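Local coordinates for protein ATP-dependent RNA helicase HrpB (Escherichia coli, PDB 6EUD) that hydrolyses ATP to ADP and phosphate as a DExH-box NTPase of the DEAH/RHA helicase group and binds single-stranded RNA, at residues P185-Y190 with P332-H337; E665-P670 with L684-A689; S455-A460 with I551-L556. All coordinates share one frame; numbering follows the deposited sequence.

Contact 1: residues P185-Y190 with P332-H337; sequences PVERRY and PGISLH. With EDO (1,2-ethanediol), chain B.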
ATOM      1  N   PRO A 185     -10.890  37.034   2.953  1.00 37.79           N
ATOM      2  CA  PRO A 185     -11.548  36.158   3.919  1.00 35.17           C
ATOM      3  C   PRO A 185     -12.767  35.459   3.337  1.00 36.37           C
ATOM      4  O   PRO A 185     -13.544  36.021   2.562  1.00 34.99           O
ATOM      5  CB  PRO A 185     -11.935  37.109   5.054  1.00 36.24           C
ATOM      6  CG  PRO A 185     -11.746  38.503   4.487  1.00 38.91           C
ATOM      7  CD  PRO A 185     -10.666  38.385   3.495  1.00 35.13           C
ATOM      8  N   VAL A 186     -12.907  34.200   3.721  1.00 34.16           N
ATOM      9  CA  VAL A 186     -14.042  33.405   3.321  1.00 32.87           C
ATOM     10  C   VAL A 186     -14.743  32.842   4.550  1.00 32.19           C
ATOM     11  O   VAL A 186     -14.147  32.146   5.357  1.00 33.93           O
ATOM     12  CB  VAL A 186     -13.608  32.257   2.385  1.00 32.30           C
ATOM     13  CG1 VAL A 186     -14.796  31.394   2.029  1.00 27.81           C
ATOM     14  CG2 VAL A 186     -12.916  32.816   1.120  1.00 26.32           C
ATOM     15  N   GLU A 187     -16.026  33.136   4.688  1.00 31.54           N
ATOM     16  CA  GLU A 187     -16.781  32.580   5.793  1.00 32.17           C
ATOM     17  C   GLU A 187     -17.036  31.107   5.510  1.00 32.99           C
ATOM     18  O   GLU A 187     -17.399  30.755   4.383  1.00 34.19           O
ATOM     19  CB  GLU A 187     -18.073  33.351   5.977  1.00 33.31           C
ATOM     20  CG  GLU A 187     -18.935  32.878   7.111  1.00 42.13           C
ATOM     21  CD  GLU A 187     -20.380  33.267   6.902  1.00 52.17           C
ATOM     22  OE1 GLU A 187     -20.622  34.292   6.242  1.00 65.99           O
ATOM     23  OE2 GLU A 187     -21.280  32.554   7.385  1.00 57.31           O
ATOM     24  N   ARG A 188     -16.832  30.258   6.522  1.00 27.19           N
ATOM     25  CA  ARG A 188     -16.949  28.809   6.382  1.00 26.47           C
ATOM     26  C   ARG A 188     -18.201  28.296   7.068  1.00 31.52           C
ATOM     27  O   ARG A 188     -18.367  28.494   8.264  1.00 36.83           O
ATOM     28  CB  ARG A 188     -15.738  28.086   6.996  1.00 28.17           C
ATOM     29  CG  ARG A 188     -14.359  28.684   6.684  1.00 29.61           C
ATOM     30  CD  ARG A 188     -13.829  28.175   5.383  1.00 33.30           C
ATOM     31  NE  ARG A 188     -13.648  26.730   5.424  1.00 36.21           N
ATOM     32  CZ  ARG A 188     -12.500  26.128   5.720  1.00 38.08           C
ATOM     33  NH1 ARG A 188     -11.406  26.843   5.987  1.00 34.69           N
ATOM     34  NH2 ARG A 188     -12.447  24.804   5.736  1.00 38.10           N
ATOM     35  N   ARG A 189     -19.063  27.613   6.316  1.00 28.60           N
ATOM     36  CA  ARG A 189     -20.316  27.067   6.851  1.00 29.72           C
ATOM     37  C   ARG A 189     -20.379  25.555   6.639  1.00 30.77           C
ATOM     38  O   ARG A 189     -19.683  25.005   5.793  1.00 33.92           O
ATOM     39  CB  ARG A 189     -21.521  27.740   6.191  1.00 32.81           C
ATOM     40  CG  ARG A 189     -21.514  29.272   6.308  1.00 33.96           C
ATOM     41  CD  ARG A 189     -22.673  29.893   5.541  1.00 36.78           C
ATOM     42  NE  ARG A 189     -22.648  31.356   5.611  1.00 37.84           N
ATOM     43  CZ  ARG A 189     -23.481  32.152   4.949  1.00 34.35           C
ATOM     44  NH1 ARG A 189     -24.397  31.634   4.146  1.00 36.22           N
ATOM     45  NH2 ARG A 189     -23.383  33.467   5.070  1.00 32.82           N
ATOM     46  N   TYR A 190     -21.205  24.881   7.424  1.00 28.40           N
ATOM     47  CA  TYR A 190     -21.270  23.431   7.390  1.00 24.89           C
ATOM     48  C   TYR A 190     -22.703  22.984   7.384  1.00 25.23           C
ATOM     49  O   TYR A 190     -23.559  23.631   7.980  1.00 32.59           O
ATOM     50  CB  TYR A 190     -20.501  22.844   8.570  1.00 22.92           C
ATOM     51  CG  TYR A 190     -19.021  23.152   8.446  1.00 28.47           C
ATOM     52  CD1 TYR A 190     -18.164  22.282   7.776  1.00 27.51           C
ATOM     53  CD2 TYR A 190     -18.483  24.349   8.942  1.00 25.44           C
ATOM     54  CE1 TYR A 190     -16.783  22.563   7.641  1.00 27.51           C
ATOM     55  CE2 TYR A 190     -17.092  24.644   8.806  1.00 23.44           C
ATOM     56  CZ  TYR A 190     -16.259  23.748   8.147  1.00 29.66           C
ATOM     57  OH  TYR A 190     -14.907  24.020   7.985  1.00 32.63           O
ATOM     58  N   PRO A 332     -14.396  39.189  -0.616  1.00 36.04           N
ATOM     59  CA  PRO A 332     -14.816  38.325   0.497  1.00 34.95           C
ATOM     60  C   PRO A 332     -15.916  37.369   0.067  1.00 37.21           C
ATOM     61  O   PRO A 332     -16.901  37.790  -0.569  1.00 33.36           O
ATOM     62  CB  PRO A 332     -15.343  39.311   1.536  1.00 28.89           C
ATOM     63  CG  PRO A 332     -14.572  40.559   1.257  1.00 33.86           C
ATOM     64  CD  PRO A 332     -14.401  40.612  -0.229  1.00 35.31           C
ATOM     65  N   GLY A 333     -15.750  36.100   0.429  1.00 37.39           N
ATOM     66  CA  GLY A 333     -16.601  35.053  -0.087  1.00 30.52           C
ATOM     67  C   GLY A 333     -17.151  34.166   0.991  1.00 32.10           C
ATOM     68  O   GLY A 333     -17.016  34.442   2.170  1.00 34.86           O
ATOM     69  N   ILE A 334     -17.800  33.093   0.561  1.00 32.68           N
ATOM     70  CA  ILE A 334     -18.492  32.167   1.442  1.00 30.10           C
ATOM     71  C   ILE A 334     -18.270  30.749   0.924  1.00 31.47           C
ATOM     72  O   ILE A 334     -18.386  30.499  -0.279  1.00 31.41           O
ATOM     73  CB  ILE A 334     -20.010  32.455   1.504  1.00 28.94           C
ATOM     74  CG1 ILE A 334     -20.282  33.928   1.821  1.00 30.16           C
ATOM     75  CG2 ILE A 334     -20.718  31.539   2.505  1.00 25.66           C
ATOM     76  CD1 ILE A 334     -21.750  34.289   1.729  1.00 27.66           C
ATOM     77  N   SER A 335     -17.951  29.833   1.829  1.00 27.63           N
ATOM     78  CA  SER A 335     -17.748  28.432   1.486  1.00 27.81           C
ATOM     79  C   SER A 335     -18.669  27.556   2.334  1.00 31.85           C
ATOM     80  O   SER A 335     -18.685  27.666   3.564  1.00 36.16           O
ATOM     81  CB  SER A 335     -16.288  28.035   1.704  1.00 34.12           C
ATOM     82  OG  SER A 335     -16.034  26.693   1.332  1.00 33.61           O
ATOM     83  N   LEU A 336     -19.452  26.707   1.674  1.00 28.01           N
ATOM     84  CA  LEU A 336     -20.332  25.768   2.357  1.00 29.95           C
ATOM     85  C   LEU A 336     -19.836  24.311   2.193  1.00 33.63           C
ATOM     86  O   LEU A 336     -19.776  23.777   1.069  1.00 34.13           O
ATOM     87  CB  LEU A 336     -21.771  25.911   1.828  1.00 25.58           C
ATOM     88  CG  LEU A 336     -22.796  24.893   2.351  1.00 27.04           C
ATOM     89  CD1 LEU A 336     -22.973  24.993   3.884  1.00 26.71           C
ATOM     90  CD2 LEU A 336     -24.146  25.038   1.653  1.00 22.61           C
ATOM     91  N   HIS A 337     -19.469  23.676   3.301  1.00 28.57           N
ATOM     92  CA  HIS A 337     -19.000  22.301   3.253  1.00 22.03           C
ATOM     93  C   HIS A 337     -20.125  21.336   3.617  1.00 21.95           C
ATOM     94  O   HIS A 337     -20.728  21.453   4.674  1.00 29.27           O
ATOM     95  CB  HIS A 337     -17.783  22.135   4.173  1.00 24.51           C
ATOM     96  CG  HIS A 337     -16.662  23.097   3.858  1.00 31.42           C
ATOM     97  ND1 HIS A 337     -15.689  22.838   2.908  1.00 34.62           N
ATOM     98  CD2 HIS A 337     -16.382  24.332   4.344  1.00 24.08           C
ATOM     99  CE1 HIS A 337     -14.852  23.856   2.837  1.00 28.77           C
ATOM    100  NE2 HIS A 337     -15.249  24.777   3.700  1.00 28.34           N
TER
HETATM  101  C1  EDO B 901     -26.819  28.799   3.208  1.00 51.30           C
HETATM  102  O1  EDO B 901     -25.792  29.031   4.139  1.00 49.72           O
HETATM  103  C2  EDO B 901     -27.141  27.300   3.179  1.00 51.35           C
HETATM  104  O2  EDO B 901     -27.484  26.825   4.487  1.00 48.91           O

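Contact 2: residues E665-P670 with L684-A689; sequences ETWLLP and LDIYQA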
ATOM      1  N   GLU A 665       6.902 -28.098   8.692  1.00 43.18           N
ATOM      2  CA  GLU A 665       7.998 -28.626   7.890  1.00 44.18           C
ATOM      3  C   GLU A 665       9.347 -28.458   8.601  1.00 44.59           C
ATOM      4  O   GLU A 665      10.212 -29.330   8.546  1.00 48.07           O
ATOM      5  CB  GLU A 665       8.022 -27.932   6.515  1.00 44.71           C
ATOM      6  CG  GLU A 665       6.905 -28.384   5.548  1.00 46.36           C
ATOM      7  CD  GLU A 665       5.528 -27.801   5.886  1.00 53.07           C
ATOM      8  OE1 GLU A 665       5.455 -26.803   6.647  1.00 53.50           O
ATOM      9  OE2 GLU A 665       4.507 -28.341   5.392  1.00 54.16           O
ATOM     10  N   THR A 666       9.524 -27.341   9.294  1.00 46.19           N
ATOM     11  CA  THR A 666      10.804 -27.076   9.936  1.00 50.88           C
ATOM     12  C   THR A 666      10.925 -27.749  11.326  1.00 50.66           C
ATOM     13  O   THR A 666      11.930 -28.403  11.595  1.00 53.07           O
ATOM     14  CB  THR A 666      11.058 -25.552  10.044  1.00 52.62           C
ATOM     15  OG1 THR A 666      10.048 -24.945  10.853  1.00 60.56           O
ATOM     16  CG2 THR A 666      10.984 -24.919   8.687  1.00 46.48           C
ATOM     17  N   TRP A 667       9.911 -27.634  12.190  1.00 46.44           N
ATOM     18  CA  TRP A 667      10.051 -28.165  13.554  1.00 42.07           C
ATOM     19  C   TRP A 667       9.529 -29.590  13.780  1.00 43.25           C
ATOM     20  O   TRP A 667      10.014 -30.284  14.685  1.00 44.80           O
ATOM     21  CB  TRP A 667       9.389 -27.214  14.574  1.00 37.05           C
ATOM     22  CG  TRP A 667       7.886 -27.157  14.589  1.00 37.27           C
ATOM     23  CD1 TRP A 667       7.097 -26.379  13.801  1.00 41.17           C
ATOM     24  CD2 TRP A 667       6.993 -27.858  15.478  1.00 36.71           C
ATOM     25  NE1 TRP A 667       5.766 -26.566  14.116  1.00 43.37           N
ATOM     26  CE2 TRP A 667       5.677 -27.467  15.145  1.00 41.85           C
ATOM     27  CE3 TRP A 667       7.178 -28.787  16.509  1.00 35.48           C
ATOM     28  CZ2 TRP A 667       4.545 -27.976  15.810  1.00 43.73           C
ATOM     29  CZ3 TRP A 667       6.058 -29.291  17.172  1.00 36.33           C
ATOM     30  CH2 TRP A 667       4.756 -28.886  16.818  1.00 39.21           C
ATOM     31  N   LEU A 668       8.562 -30.033  12.976  1.00 41.32           N
ATOM     32  CA  LEU A 668       7.890 -31.300  13.249  1.00 38.08           C
ATOM     33  C   LEU A 668       8.290 -32.406  12.295  1.00 43.40           C
ATOM     34  O   LEU A 668       8.511 -33.544  12.717  1.00 45.64           O
ATOM     35  CB  LEU A 668       6.373 -31.127  13.210  1.00 33.16           C
ATOM     36  CG  LEU A 668       5.681 -32.443  13.581  1.00 38.39           C
ATOM     37  CD1 LEU A 668       6.129 -32.873  14.993  1.00 38.55           C
ATOM     38  CD2 LEU A 668       4.145 -32.341  13.475  1.00 37.43           C
ATOM     39  N   LEU A 669       8.369 -32.075  11.008  1.00 46.25           N
ATOM     40  CA  LEU A 669       8.712 -33.054   9.971  1.00 47.09           C
ATOM     41  C   LEU A 669      10.035 -33.810  10.214  1.00 51.69           C
ATOM     42  O   LEU A 669      10.063 -35.023  10.020  1.00 56.23           O
ATOM     43  CB  LEU A 669       8.739 -32.376   8.592  1.00 47.15           C
ATOM     44  CG  LEU A 669       9.163 -33.227   7.386  1.00 48.58           C
ATOM     45  CD1 LEU A 669       8.282 -34.464   7.213  1.00 43.21           C
ATOM     46  CD2 LEU A 669       9.154 -32.369   6.127  1.00 49.18           C
ATOM     47  N   PRO A 670      11.124 -33.121  10.646  1.00 48.80           N
ATOM     48  CA  PRO A 670      12.366 -33.870  10.893  1.00 46.98           C
ATOM     49  C   PRO A 670      12.201 -35.071  11.815  1.00 54.45           C
ATOM     50  O   PRO A 670      12.976 -36.015  11.697  1.00 60.90           O
ATOM     51  CB  PRO A 670      13.272 -32.834  11.564  1.00 42.36           C
ATOM     52  CG  PRO A 670      12.806 -31.548  11.025  1.00 44.14           C
ATOM     53  CD  PRO A 670      11.321 -31.675  10.869  1.00 45.38           C
ATOM     54  N   LEU A 684       4.719 -38.757  18.333  1.00 47.79           N
ATOM     55  CA  LEU A 684       5.756 -37.742  18.182  1.00 45.89           C
ATOM     56  C   LEU A 684       6.013 -37.033  19.497  1.00 42.87           C
ATOM     57  O   LEU A 684       5.072 -36.628  20.172  1.00 45.32           O
ATOM     58  CB  LEU A 684       5.362 -36.730  17.116  1.00 42.87           C
ATOM     59  CG  LEU A 684       5.203 -37.323  15.723  1.00 48.94           C
ATOM     60  CD1 LEU A 684       4.494 -36.337  14.816  1.00 49.41           C
ATOM     61  CD2 LEU A 684       6.562 -37.718  15.157  1.00 51.21           C
ATOM     62  N   ASP A 685       7.289 -36.891  19.846  1.00 39.77           N
ATOM     63  CA  ASP A 685       7.707 -36.240  21.082  1.00 33.89           C
ATOM     64  C   ASP A 685       7.680 -34.744  20.899  1.00 34.18           C
ATOM     65  O   ASP A 685       8.669 -34.126  20.467  1.00 36.91           O
ATOM     66  CB  ASP A 685       9.101 -36.706  21.507  1.00 34.52           C
ATOM     67  CG  ASP A 685       9.425 -36.350  22.947  1.00 39.61           C
ATOM     68  OD1 ASP A 685       8.925 -35.324  23.455  1.00 41.95           O
ATOM     69  OD2 ASP A 685      10.189 -37.093  23.582  1.00 42.85           O
ATOM     70  N   ILE A 686       6.533 -34.162  21.236  1.00 34.01           N
ATOM     71  CA  ILE A 686       6.268 -32.757  20.971  1.00 34.51           C
ATOM     72  C   ILE A 686       7.193 -31.849  21.752  1.00 33.84           C
ATOM     73  O   ILE A 686       7.611 -30.809  21.241  1.00 34.06           O
ATOM     74  CB  ILE A 686       4.786 -32.416  21.287  1.00 42.65           C
ATOM     75  CG1 ILE A 686       3.856 -33.167  20.311  1.00 39.24           C
ATOM     76  CG2 ILE A 686       4.530 -30.911  21.255  1.00 26.73           C
ATOM     77  CD1 ILE A 686       4.145 -32.894  18.854  1.00 38.65           C
ATOM     78  N   TYR A 687       7.509 -32.252  22.983  1.00 36.45           N
ATOM     79  CA  TYR A 687       8.423 -31.517  23.859  1.00 34.20           C
ATOM     80  C   TYR A 687       9.806 -31.433  23.252  1.00 37.21           C
ATOM     81  O   TYR A 687      10.420 -30.379  23.244  1.00 37.93           O
ATOM     82  CB  TYR A 687       8.524 -32.186  25.230  1.00 36.07           C
ATOM     83  CG  TYR A 687       9.641 -31.647  26.108  1.00 34.52           C
ATOM     84  CD1 TYR A 687      10.923 -32.226  26.101  1.00 33.17           C
ATOM     85  CD2 TYR A 687       9.415 -30.574  26.963  1.00 31.66           C
ATOM     86  CE1 TYR A 687      11.957 -31.722  26.914  1.00 29.10           C
ATOM     87  CE2 TYR A 687      10.418 -30.085  27.783  1.00 33.96           C
ATOM     88  CZ  TYR A 687      11.690 -30.659  27.757  1.00 33.66           C
ATOM     89  OH  TYR A 687      12.677 -30.149  28.570  1.00 35.58           O
ATOM     90  N   GLN A 688      10.302 -32.566  22.771  1.00 42.84           N
ATOM     91  CA  GLN A 688      11.620 -32.605  22.166  1.00 48.24           C
ATOM     92  C   GLN A 688      11.654 -31.773  20.885  1.00 47.55           C
ATOM     93  O   GLN A 688      12.634 -31.082  20.612  1.00 46.60           O
ATOM     94  CB  GLN A 688      12.034 -34.037  21.878  1.00 56.42           C
ATOM     95  CG  GLN A 688      13.524 -34.228  22.012  1.00 72.83           C
ATOM     96  CD  GLN A 688      14.012 -33.875  23.409  1.00 84.25           C
ATOM     97  OE1 GLN A 688      13.572 -34.468  24.395  1.00 93.89           O
ATOM     98  NE2 GLN A 688      14.906 -32.890  23.500  1.00 84.34           N
ATOM     99  N   ALA A 689      10.577 -31.835  20.110  1.00 45.67           N
ATOM    100  CA  ALA A 689      10.508 -31.104  18.847  1.00 45.10           C
ATOM    101  C   ALA A 689      10.527 -29.597  19.082  1.00 43.29           C
ATOM    102  O   ALA A 689      11.292 -28.882  18.441  1.00 45.83           O
ATOM    103  CB  ALA A 689       9.265 -31.505  18.059  1.00 40.41           C
TER
HETATM  104  O   HOH W   1      12.447 -30.195  16.154  1.00 51.07           O

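Contact 3: residues S455-A460 with I551-L556; sequences SDLGVA and ILLALL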
ATOM      1  N   SER A 455     -15.904  -7.323 -23.250  1.00 56.18           N
ATOM      2  CA  SER A 455     -15.055  -7.953 -22.245  1.00 53.99           C
ATOM      3  C   SER A 455     -14.006  -8.882 -22.845  1.00 50.22           C
ATOM      4  O   SER A 455     -13.015  -9.199 -22.181  1.00 51.55           O
ATOM      5  CB  SER A 455     -15.901  -8.736 -21.234  1.00 52.57           C
ATOM      6  OG  SER A 455     -16.398  -9.928 -21.816  1.00 56.61           O
ATOM      7  N   ASP A 456     -14.227  -9.335 -24.078  1.00 43.98           N
ATOM      8  CA  ASP A 456     -13.280 -10.234 -24.724  1.00 45.41           C
ATOM      9  C   ASP A 456     -12.006  -9.494 -25.183  1.00 50.22           C
ATOM     10  O   ASP A 456     -12.054  -8.584 -26.021  1.00 53.33           O
ATOM     11  CB  ASP A 456     -13.952 -10.954 -25.894  1.00 44.31           C
ATOM     12  CG  ASP A 456     -13.073 -12.030 -26.495  1.00 55.13           C
ATOM     13  OD1 ASP A 456     -12.024 -12.352 -25.885  1.00 63.69           O
ATOM     14  OD2 ASP A 456     -13.440 -12.586 -27.559  1.00 58.20           O
ATOM     15  N   LEU A 457     -10.870  -9.885 -24.606  1.00 49.79           N
ATOM     16  CA  LEU A 457      -9.569  -9.314 -24.966  1.00 45.41           C
ATOM     17  C   LEU A 457      -9.151  -9.747 -26.383  1.00 44.69           C
ATOM     18  O   LEU A 457      -8.386  -9.056 -27.060  1.00 45.36           O
ATOM     19  CB  LEU A 457      -8.509  -9.728 -23.948  1.00 41.12           C
ATOM     20  CG  LEU A 457      -7.059  -9.351 -24.253  1.00 41.08           C
ATOM     21  CD1 LEU A 457      -6.836  -7.842 -24.206  1.00 37.43           C
ATOM     22  CD2 LEU A 457      -6.109 -10.077 -23.325  1.00 43.34           C
ATOM     23  N   GLY A 458      -9.675 -10.881 -26.833  1.00 43.52           N
ATOM     24  CA  GLY A 458      -9.432 -11.353 -28.184  1.00 40.09           C
ATOM     25  C   GLY A 458     -10.097 -10.467 -29.223  1.00 43.43           C
ATOM     26  O   GLY A 458      -9.654 -10.375 -30.366  1.00 48.80           O
ATOM     27  N   VAL A 459     -11.175  -9.806 -28.831  1.00 46.26           N
ATOM     28  CA  VAL A 459     -11.828  -8.869 -29.738  1.00 45.11           C
ATOM     29  C   VAL A 459     -10.955  -7.633 -29.921  1.00 43.49           C
ATOM     30  O   VAL A 459     -10.674  -7.247 -31.048  1.00 48.88           O
ATOM     31  CB  VAL A 459     -13.234  -8.453 -29.245  1.00 42.47           C
ATOM     32  CG1 VAL A 459     -13.647  -7.175 -29.910  1.00 42.18           C
ATOM     33  CG2 VAL A 459     -14.254  -9.566 -29.538  1.00 40.55           C
ATOM     34  N   ALA A 460     -10.505  -7.031 -28.825  1.00 40.27           N
ATOM     35  CA  ALA A 460      -9.655  -5.847 -28.920  1.00 41.99           C
ATOM     36  C   ALA A 460      -8.377  -6.163 -29.718  1.00 44.29           C
ATOM     37  O   ALA A 460      -7.941  -5.372 -30.577  1.00 41.78           O
ATOM     38  CB  ALA A 460      -9.318  -5.322 -27.534  1.00 36.27           C
ATOM     39  N   ILE A 551     -15.035  -8.201 -14.075  1.00 61.08           N
ATOM     40  CA  ILE A 551     -14.100  -8.513 -15.142  1.00 55.97           C
ATOM     41  C   ILE A 551     -14.325  -7.562 -16.308  1.00 56.73           C
ATOM     42  O   ILE A 551     -15.420  -7.506 -16.852  1.00 60.36           O
ATOM     43  CB  ILE A 551     -14.253  -9.978 -15.584  1.00 50.70           C
ATOM     44  CG1 ILE A 551     -13.877 -10.906 -14.421  1.00 45.00           C
ATOM     45  CG2 ILE A 551     -13.400 -10.269 -16.798  1.00 49.11           C
ATOM     46  CD1 ILE A 551     -14.192 -12.363 -14.678  1.00 46.04           C
ATOM     47  N   LEU A 552     -13.288  -6.803 -16.671  1.00 54.54           N
ATOM     48  CA  LEU A 552     -13.403  -5.784 -17.715  1.00 50.85           C
ATOM     49  C   LEU A 552     -12.845  -6.279 -19.043  1.00 50.68           C
ATOM     50  O   LEU A 552     -13.464  -6.078 -20.088  1.00 51.80           O
ATOM     51  CB  LEU A 552     -12.687  -4.500 -17.296  1.00 48.85           C
ATOM     52  CG  LEU A 552     -13.120  -3.795 -16.009  1.00 49.43           C
ATOM     53  CD1 LEU A 552     -12.248  -2.583 -15.793  1.00 45.79           C
ATOM     54  CD2 LEU A 552     -14.604  -3.393 -16.058  1.00 47.48           C
ATOM     55  N   LEU A 553     -11.666  -6.908 -18.998  1.00 51.70           N
ATOM     56  CA  LEU A 553     -11.062  -7.536 -20.177  1.00 52.17           C
ATOM     57  C   LEU A 553     -10.554  -8.920 -19.821  1.00 50.90           C
ATOM     58  O   LEU A 553      -9.801  -9.089 -18.852  1.00 50.98           O
ATOM     59  CB  LEU A 553      -9.912  -6.695 -20.738  1.00 51.65           C
ATOM     60  CG  LEU A 553     -10.270  -5.547 -21.674  1.00 53.43           C
ATOM     61  CD1 LEU A 553      -8.988  -4.858 -22.127  1.00 50.48           C
ATOM     62  CD2 LEU A 553     -11.096  -6.038 -22.849  1.00 48.45           C
ATOM     63  N   ALA A 554     -10.961  -9.918 -20.596  1.00 45.40           N
ATOM     64  CA  ALA A 554     -10.553 -11.290 -20.301  1.00 44.77           C
ATOM     65  C   ALA A 554     -10.395 -12.097 -21.568  1.00 45.85           C
ATOM     66  O   ALA A 554     -10.926 -11.742 -22.633  1.00 47.20           O
ATOM     67  CB  ALA A 554     -11.548 -11.970 -19.373  1.00 44.65           C
ATOM     68  N   LEU A 555      -9.665 -13.193 -21.431  1.00 45.37           N
ATOM     69  CA  LEU A 555      -9.415 -14.099 -22.539  1.00 49.95           C
ATOM     70  C   LEU A 555      -9.877 -15.486 -22.129  1.00 46.71           C
ATOM     71  O   LEU A 555      -9.689 -15.891 -20.968  1.00 45.56           O
ATOM     72  CB  LEU A 555      -7.926 -14.111 -22.914  1.00 50.35           C
ATOM     73  CG  LEU A 555      -7.630 -14.783 -24.258  1.00 56.45           C
ATOM     74  CD1 LEU A 555      -7.958 -13.833 -25.410  1.00 48.75           C
ATOM     75  CD2 LEU A 555      -6.194 -15.289 -24.331  1.00 55.99           C
ATOM     76  N   LEU A 556     -10.503 -16.199 -23.061  1.00 48.31           N
ATOM     77  CA  LEU A 556     -10.930 -17.561 -22.796  1.00 57.72           C
ATOM     78  C   LEU A 556      -9.777 -18.497 -23.082  1.00 56.12           C
ATOM     79  O   LEU A 556      -9.050 -18.330 -24.058  1.00 54.69           O
ATOM     80  CB  LEU A 556     -12.166 -17.941 -23.619  1.00 59.46           C
ATOM     81  CG  LEU A 556     -12.051 -18.296 -25.098  1.00 64.16           C
ATOM     82  CD1 LEU A 556     -11.838 -19.787 -25.303  1.00 64.18           C
ATOM     83  CD2 LEU A 556     -13.311 -17.837 -25.841  1.00 70.45           C
TER

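Contact 1: residues P185-Y190 with P332-H337
V186 and G333 head five parallel bridges that run to Y190 and H337, strand axes 20° apart. Five backbone hydrogen bonds hold this pairing: E187 and R189 each use both N and O, and P185 O takes G333 N. The straightest is H337 N to R189 O, 2.8 Å at 177°.

On the face of R188, Y190 and H337, the R188 chain bends and its NE donates to H337 NE2 over 3.1 Å, tilted 26° from the imidazole plane; H337 ND1 is bonded to D292. On the opposite face R189 grips E187 side-on through NE and NH2, in a salt bridge, and also pairs with E214; R189 NH1 donates to O1 of a 1,2-ethanediol, probably from the crystallisation liquor, at 3.0 Å.

Among apolar and aromatic contacts, I334 CG2 sits 3.6 Å above the centre of the R189 guanidinium. The Y190 and H337 side chains lie side by side; their rings are nearly parallel but offset, centroids 5.1 Å apart, with little overlap, and Y190 CD1 is 3.6 Å from H337 CB.

Strand 333-337 also pairs in parallel with strand 287-302, so strand 186-190 continues the parallel part of the mixed sheet in the RecA-like C-terminal helicase domain.

Contact 2: residues E665-P670 with L684-A689
The first torsion of W667 sets its CG between the backbone N and the carbonyl carbon (chi1 72°), while L668 carries its CG anti to the backbone N (chi1 -177°); from these positions the two side chains reach segment 684-689. The indole meets A689 at its edge: CE3 lies 3.8 Å from A689 CB, near the ring plane. The same methyl carbon is 3.7 Å from W667 O, so it touches both the ring and the backbone of one residue. L668 CB lies over the centre of the indole, 4.0 Å above its plane, while its CD1 reaches the other segment.

There L668 CD1 touches L684 CD1 at 3.8 Å, the two side chains crossing at about a right angle. I686 CD1 approaches the same leucine methyl more loosely, at 4.3 Å.

The polar link between the segments is a water that donates to W667 O at 2.8 Å and to A689 O at 2.9 Å. The indole NE1 bonds instead to L660 O. D685 is the N-cap of helix 686-692, its OD1 accepting from Q688 N.

Helices 608-622 and 631-646 supply further neighbours, I619 to L668 and A633 to I686. The whole is a small apolar core joining the end of helix 664-667 to the N-capped start of helix 686-692, in the helical part of the HrpB C-terminal region.

Contact 3: residues S455-A460 with I551-L556
This is a backbone-bridged contact between the start of helix 457-462 and a corner between two strands, S455 to L457 lying against L553 to L555 where the chain turns from strand 548-552 into strand 554-556. The evidence is a single bridge, D456 with A554, made by two short hydrogen bonds. A554 N donates to S455 O at 2.7 Å. L457 N returns the bond to A554 O, also 2.7 Å, with an N-H...O angle of 177°. Thus A554 uses both its backbone polar atoms on the same partner segment. A CA-H...O contact from S455 CA to L552 O, 3.3 Å, adds a weaker touch on the other side of the corner.

D456 is the N-cap of helix 457-462. Its CG is anti to the backbone N (chi1 -173°), and OD1 receives G458 N at 2.9 Å from above the carboxylate plane. An alanine here would probably leave the G458 N-H without this acceptor and make the first turn of the helix less firmly held.

Leucines line the seam. L457 CD1 lies 4.2 Å from L553 CD1, and L457 CB is 4.4 Å from L555 CD1. The same L555 methyl packs against the helix start, 3.7 Å from G458 N. Beyond the two segments, L457 also meets I442 and I445 of helix 433-447, and L555 meets I491 and L495 of helix 491-498. S455 OG is held by D527.

Strands 548-552 and 554-556 both pair antiparallel with strand 534-542, so the helix start is bonded to the corner of a curled, mostly antiparallel beta-sheet, consistent with the OB-fold-like domain of DEAH/RHA helicases.

In the fold
No helix or strand is shared between the contacts: contact 1 lies about 49 Å from contact 3 and 69 Å from contact 2, centre to centre, with contacts 1 and 2 on opposite sides of the chain's centre. All touching residues of contact 2 are buried, as are most of contact 3, whereas contact 1 is only partly buried. Chemistry follows the elements joined. Contact 1 pairs two strands by a ladder of backbone bonds and has charged side chains at its more exposed parts; contact 3 reduces the ladder to one bridge, flanked by leucines; contact 2, between helix ends, relies on apolar packing and a bridging water. N-caps occur in contacts 2 and 3.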